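Side-chain contacts in protein argonaute (Methanocaldococcus jannaschii, PDB 5G5S), which cleaves single-stranded target DNA with short single-stranded DNA guides and may defend the cell against invading genetic elements: residues F429-G434 against E464-D469; I457-L462 against N476-Q481. One frame throughout, in Å; residues are numbered along the deposited sequence.

Overall arrangement
In interaction 1 the chain leaves the strand 428-434, passes through helix 442-452 and the edge strand 456-462, and returns with helix 463-467, whose W466 closes the loop onto the strand. Interaction 2 closes a shorter loop, from the edge strand over helix 463-467 to helix 473-485. The segments alternate along the chain, so the two loops cross rather than nest. Strands 428-434 and 456-462 are parallel neighbours in the Mid-domain sheet, probably hydrogen-bonded from I432 N to Q459 O (2.8 Å), and the two contact centres lie about 8 Å apart. Together they tie two consecutive helices to these strands; interaction 2 includes residues of the guide 5'-end pocket, and interaction 1 packs the core beside it.

Interaction 1 (F429-G434 against E464-D469); sequences FALIIG and ENWRKD
At I433 and W466 the backbones of strand 428-434 and the short helix 463-467 stay well apart, the CA atoms of these two residues 9.3 Å from each other; G434 and E464 come slightly nearer, at 8.5 Å between CA atoms. No hydrogen bond links the two segments, and side chains span the gap. The W466 indole, its CG anti to the backbone N (chi1 -155°), reaches from the helix toward the strand and meets it with the benzo part of the ring. There I433 CD1 lies 3.7 Å from W466 CZ3, carried by a CG1 branch that stands beside the backbone N (chi1 -39°). L431 adds a looser touch, its CD2 4.4 Å from W466 CH2; both methyls approach the indole obliquely. This is core packing of the Mid domain, whose parallel sheet has strand 428-434 in its interior and strand 456-462 at its edge. M382 and V379 of helix 372-390 also pack on the indole, and K378 makes a cation-pi contact with it. The polar edge is held too: W466 NE1 is hydrogen-bonded to T475 OG1, which also bonds D469 OD2, an atom lying at the ring edge in its plane.

Interaction 2 (I457-L462 against N476-Q481); sequences ISQNIL and NNLLIQ
Apolar packing between strand 457-462 and helix 476-481 centres on L478, whose CD1 reaches both Q459 and I461. The two axes run nearly antiparallel, at 159°, with a closest approach of 9.8 Å. L478 CD1 lies 3.7 Å from the aliphatic CG of Q459, the two side chains running past one another head to tail, and 4.3 Å from I461 CG1. M474, one turn before L478 on the same helix, also packs on I461.

The polar part of the contact pairs two glutamines. A chi1 of -172° carries Q459 CG out beside the carbonyl carbon toward L478, and the bend at the next bond turns the amide toward Q481, which reaches across as a straighter chain. The side chains meet at about a right angle and their amide planes stand 78° apart. As modelled, Q459 NE2 is 3.0 Å from Q481 NE2, but the Q459 amide is probably turned over, so the identity of its end atoms is uncertain. The other atom of the Q481 amide, OE1, accepts a hydrogen bond from L673 N, which fixes the orientation of this amide. Y674 touches both glutamines, and K485, on the next turn of the helix, packs on Q459, while K485 NZ is hydrogen-bonded to S458 O.

Residues 459-462 belong to the region that binds the phosphorylated 5' end of the guide, and Q481 interacts with guide DNA. Q459 is a ligand of a divalent cation in a structure of this protein, a role inferred for Q481 and K485. Strand 456-462 and helix 473-485 thus contribute to the Mid-domain pocket for the guide 5' phosphate.

Interaction 1 (F429-G434 against E464-D469)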
loop_
_atom_site.group_PDB
_atom_site.type_symbol
_atom_site.label_atom_id
_atom_site.label_comp_id
_atom_site.label_asym_id
_atom_site.label_seq_id
_atom_site.Cartn_x
_atom_site.Cartn_y
_atom_site.Cartn_z
ATOM N N PHE A 429 -19.310 20.455 -3.340
ATOM C CA PHE A 429 -17.967 20.449 -2.782
ATOM C C PHE A 429 -17.956 21.020 -1.371
ATOM O O PHE A 429 -18.818 21.825 -1.029
ATOM C CB PHE A 429 -16.943 21.149 -3.700
ATOM C CG PHE A 429 -15.517 20.915 -3.250
ATOM C CD1 PHE A 429 -14.896 19.689 -3.462
ATOM C CD2 PHE A 429 -14.826 21.890 -2.541
ATOM C CE1 PHE A 429 -13.605 19.450 -2.989
ATOM C CE2 PHE A 429 -13.535 21.646 -2.065
ATOM C CZ PHE A 429 -12.936 20.429 -2.291
ATOM N N ALA A 430 -17.001 20.575 -0.536
ATOM C CA ALA A 430 -16.848 21.100 0.816
ATOM C C ALA A 430 -15.377 21.274 1.146
ATOM O O ALA A 430 -14.606 20.333 1.024
ATOM C CB ALA A 430 -17.533 20.202 1.832
ATOM N N LEU A 431 -14.982 22.495 1.514
ATOM C CA LEU A 431 -13.607 22.784 1.901
ATOM C C LEU A 431 -13.587 22.823 3.426
ATOM O O LEU A 431 -14.253 23.660 4.036
ATOM C CB LEU A 431 -13.124 24.108 1.278
ATOM C CG LEU A 431 -11.687 24.543 1.576
ATOM C CD1 LEU A 431 -10.670 23.670 0.838
ATOM C CD2 LEU A 431 -11.483 26.009 1.228
ATOM N N ILE A 432 -12.898 21.850 4.030
ATOM C CA ILE A 432 -12.806 21.703 5.479
ATOM C C ILE A 432 -11.505 22.343 5.989
ATOM O O ILE A 432 -10.410 21.932 5.591
ATOM C CB ILE A 432 -12.959 20.208 5.907
ATOM C CG1 ILE A 432 -14.304 19.607 5.451
ATOM C CG2 ILE A 432 -12.753 20.019 7.414
ATOM C CD1 ILE A 432 -14.230 18.069 5.177
ATOM N N ILE A 433 -11.644 23.361 6.862
ATOM C CA ILE A 433 -10.525 24.057 7.502
ATOM C C ILE A 433 -10.464 23.548 8.952
ATOM O O ILE A 433 -11.366 23.818 9.755
ATOM C CB ILE A 433 -10.659 25.614 7.428
ATOM C CG1 ILE A 433 -11.227 26.134 6.065
ATOM C CG2 ILE A 433 -9.363 26.326 7.862
ATOM C CD1 ILE A 433 -10.352 25.949 4.819
ATOM N N GLY A 434 -9.425 22.776 9.247
ATOM C CA GLY A 434 -9.229 22.182 10.562
ATOM C C GLY A 434 -7.929 22.551 11.241
ATOM O O GLY A 434 -7.194 23.418 10.762
ATOM N N GLU A 464 -3.140 26.014 10.479
ATOM C CA GLU A 464 -1.805 26.404 10.958
ATOM C C GLU A 464 -0.785 26.408 9.815
ATOM O O GLU A 464 -0.037 27.376 9.667
ATOM C CB GLU A 464 -1.326 25.493 12.109
ATOM C CG GLU A 464 -2.090 25.666 13.414
ATOM C CD GLU A 464 -3.077 24.557 13.736
ATOM O OE1 GLU A 464 -3.889 24.201 12.851
ATOM O OE2 GLU A 464 -3.051 24.061 14.885
ATOM N N ASN A 465 -0.809 25.360 8.981
ATOM C CA ASN A 465 0.074 25.219 7.828
ATOM C C ASN A 465 -0.286 26.177 6.680
ATOM O O ASN A 465 0.619 26.783 6.098
ATOM C CB ASN A 465 0.109 23.765 7.354
ATOM C CG ASN A 465 0.738 22.803 8.338
ATOM O OD1 ASN A 465 1.793 23.069 8.941
ATOM N ND2 ASN A 465 0.112 21.642 8.492
ATOM N N TRP A 466 -1.596 26.328 6.365
ATOM C CA TRP A 466 -2.067 27.211 5.291
ATOM C C TRP A 466 -1.840 28.698 5.571
ATOM O O TRP A 466 -1.605 29.451 4.627
ATOM C CB TRP A 466 -3.540 26.937 4.947
ATOM C CG TRP A 466 -3.946 27.319 3.547
ATOM C CD1 TRP A 466 -3.125 27.512 2.474
ATOM C CD2 TRP A 466 -5.287 27.509 3.065
ATOM N NE1 TRP A 466 -3.867 27.845 1.362
ATOM C CE2 TRP A 466 -5.197 27.843 1.695
ATOM C CE3 TRP A 466 -6.556 27.456 3.666
ATOM C CZ2 TRP A 466 -6.326 28.122 0.917
ATOM C CZ3 TRP A 466 -7.674 27.727 2.891
ATOM C CH2 TRP A 466 -7.554 28.058 1.535
ATOM N N ARG A 467 -1.906 29.120 6.856
ATOM C CA ARG A 467 -1.700 30.505 7.297
ATOM C C ARG A 467 -0.265 30.981 7.001
ATOM O O ARG A 467 -0.075 32.131 6.603
ATOM C CB ARG A 467 -2.028 30.636 8.794
ATOM C CG ARG A 467 -2.091 32.076 9.323
ATOM C CD ARG A 467 -2.376 32.160 10.818
ATOM N NE ARG A 467 -1.303 31.576 11.628
ATOM C CZ ARG A 467 -1.366 30.385 12.218
ATOM N NH1 ARG A 467 -2.458 29.639 12.105
ATOM N NH2 ARG A 467 -0.339 29.932 12.922
ATOM N N LYS A 468 0.723 30.083 7.169
ATOM C CA LYS A 468 2.150 30.327 6.930
ATOM C C LYS A 468 2.563 30.209 5.449
ATOM O O LYS A 468 3.706 30.529 5.117
ATOM C CB LYS A 468 3.001 29.382 7.798
ATOM N N ASP A 469 1.647 29.749 4.567
ATOM C CA ASP A 469 1.896 29.569 3.132
ATOM C C ASP A 469 1.927 30.916 2.383
ATOM O O ASP A 469 0.929 31.331 1.781
ATOM C CB ASP A 469 0.869 28.585 2.531
ATOM C CG ASP A 469 1.020 28.311 1.048
ATOM O OD1 ASP A 469 2.119 27.879 0.632
ATOM O OD2 ASP A 469 0.024 28.486 0.309
#

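Interaction 2 (I457-L462 against N476-Q481)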
loop_
_atom_site.group_PDB
_atom_site.type_symbol
_atom_site.label_atom_id
_atom_site.label_comp_id
_atom_site.label_asym_id
_atom_site.label_seq_id
_atom_site.Cartn_x
_atom_site.Cartn_y
_atom_site.Cartn_z
ATOM N N ILE A 457 -18.427 16.010 -2.219
ATOM C CA ILE A 457 -16.993 15.689 -2.336
ATOM C C ILE A 457 -16.291 16.735 -1.455
ATOM O O ILE A 457 -16.725 17.887 -1.426
ATOM C CB ILE A 457 -16.506 15.696 -3.813
ATOM C CG1 ILE A 457 -17.218 14.592 -4.619
ATOM C CG2 ILE A 457 -14.963 15.558 -3.909
ATOM C CD1 ILE A 457 -17.256 14.801 -6.116
ATOM N N SER A 458 -15.278 16.330 -0.684
ATOM C CA SER A 458 -14.634 17.260 0.238
ATOM C C SER A 458 -13.144 17.086 0.388
ATOM O O SER A 458 -12.614 15.999 0.150
ATOM C CB SER A 458 -15.291 17.170 1.613
ATOM O OG SER A 458 -15.391 15.826 2.054
ATOM N N GLN A 459 -12.477 18.158 0.835
ATOM C CA GLN A 459 -11.053 18.148 1.127
ATOM C C GLN A 459 -10.774 18.954 2.391
ATOM O O GLN A 459 -11.278 20.072 2.547
ATOM C CB GLN A 459 -10.205 18.634 -0.067
ATOM C CG GLN A 459 -8.675 18.464 0.113
ATOM C CD GLN A 459 -8.228 17.064 0.475
ATOM O OE1 GLN A 459 -7.599 16.829 1.510
ATOM N NE2 GLN A 459 -8.535 16.101 -0.366
ATOM N N ASN A 460 -9.987 18.357 3.300
ATOM C CA ASN A 460 -9.583 18.978 4.553
ATOM C C ASN A 460 -8.163 19.502 4.448
ATOM O O ASN A 460 -7.347 18.944 3.713
ATOM C CB ASN A 460 -9.762 18.029 5.748
ATOM C CG ASN A 460 -9.060 16.688 5.648
ATOM O OD1 ASN A 460 -8.916 16.088 4.578
ATOM N ND2 ASN A 460 -8.673 16.150 6.790
ATOM N N ILE A 461 -7.888 20.604 5.161
ATOM C CA ILE A 461 -6.599 21.295 5.191
ATOM C C ILE A 461 -6.350 21.835 6.607
ATOM O O ILE A 461 -7.309 22.262 7.259
ATOM C CB ILE A 461 -6.583 22.395 4.075
ATOM C CG1 ILE A 461 -5.190 22.638 3.432
ATOM C CG2 ILE A 461 -7.393 23.674 4.396
ATOM C CD1 ILE A 461 -4.185 23.406 4.226
ATOM N N LEU A 462 -5.094 21.774 7.107
ATOM C CA LEU A 462 -4.784 22.300 8.446
ATOM C C LEU A 462 -4.491 23.785 8.336
ATOM O O LEU A 462 -3.599 24.183 7.578
ATOM C CB LEU A 462 -3.616 21.559 9.140
ATOM C CG LEU A 462 -3.785 20.061 9.447
ATOM C CD1 LEU A 462 -2.496 19.481 9.992
ATOM C CD2 LEU A 462 -4.926 19.791 10.432
ATOM N N ASN A 476 -1.467 25.553 -4.207
ATOM C CA ASN A 476 -1.193 24.785 -5.416
ATOM C C ASN A 476 -1.481 23.284 -5.152
ATOM O O ASN A 476 -2.213 22.668 -5.927
ATOM C CB ASN A 476 0.263 25.013 -5.863
ATOM C CG ASN A 476 0.689 24.217 -7.075
ATOM O OD1 ASN A 476 0.359 24.553 -8.216
ATOM N ND2 ASN A 476 1.465 23.167 -6.855
ATOM N N ASN A 477 -0.981 22.735 -4.017
ATOM C CA ASN A 477 -1.197 21.339 -3.634
ATOM C C ASN A 477 -2.645 21.026 -3.295
ATOM O O ASN A 477 -3.106 19.919 -3.558
ATOM C CB ASN A 477 -0.274 20.925 -2.492
ATOM C CG ASN A 477 1.171 20.792 -2.890
ATOM O OD1 ASN A 477 1.516 20.674 -4.068
ATOM N ND2 ASN A 477 2.047 20.787 -1.904
ATOM N N LEU A 478 -3.353 21.989 -2.710
ATOM C CA LEU A 478 -4.761 21.846 -2.357
ATOM C C LEU A 478 -5.588 21.766 -3.628
ATOM O O LEU A 478 -6.457 20.908 -3.722
ATOM C CB LEU A 478 -5.231 23.017 -1.462
ATOM C CG LEU A 478 -6.732 23.081 -1.136
ATOM C CD1 LEU A 478 -7.179 21.868 -0.321
ATOM C CD2 LEU A 478 -7.092 24.394 -0.438
ATOM N N LEU A 479 -5.306 22.644 -4.607
ATOM C CA LEU A 479 -6.004 22.657 -5.889
ATOM C C LEU A 479 -5.740 21.399 -6.705
ATOM O O LEU A 479 -6.685 20.882 -7.294
ATOM C CB LEU A 479 -5.756 23.954 -6.686
ATOM C CG LEU A 479 -6.413 25.216 -6.101
ATOM C CD1 LEU A 479 -5.928 26.466 -6.805
ATOM C CD2 LEU A 479 -7.948 25.126 -6.146
ATOM N N ILE A 480 -4.489 20.854 -6.664
ATOM C CA ILE A 480 -4.113 19.602 -7.335
ATOM C C ILE A 480 -5.000 18.463 -6.814
ATOM O O ILE A 480 -5.570 17.707 -7.605
ATOM C CB ILE A 480 -2.596 19.269 -7.162
ATOM C CG1 ILE A 480 -1.719 20.217 -8.012
ATOM C CG2 ILE A 480 -2.315 17.788 -7.523
ATOM C CD1 ILE A 480 -0.285 20.310 -7.587
ATOM N N GLN A 481 -5.127 18.377 -5.478
ATOM C CA GLN A 481 -5.924 17.353 -4.819
ATOM C C GLN A 481 -7.419 17.490 -5.080
ATOM O O GLN A 481 -8.071 16.471 -5.294
ATOM C CB GLN A 481 -5.580 17.239 -3.327
ATOM C CG GLN A 481 -6.060 15.917 -2.740
ATOM C CD GLN A 481 -5.226 15.401 -1.609
ATOM O OE1 GLN A 481 -4.002 15.519 -1.590
ATOM N NE2 GLN A 481 -5.885 14.738 -0.679
#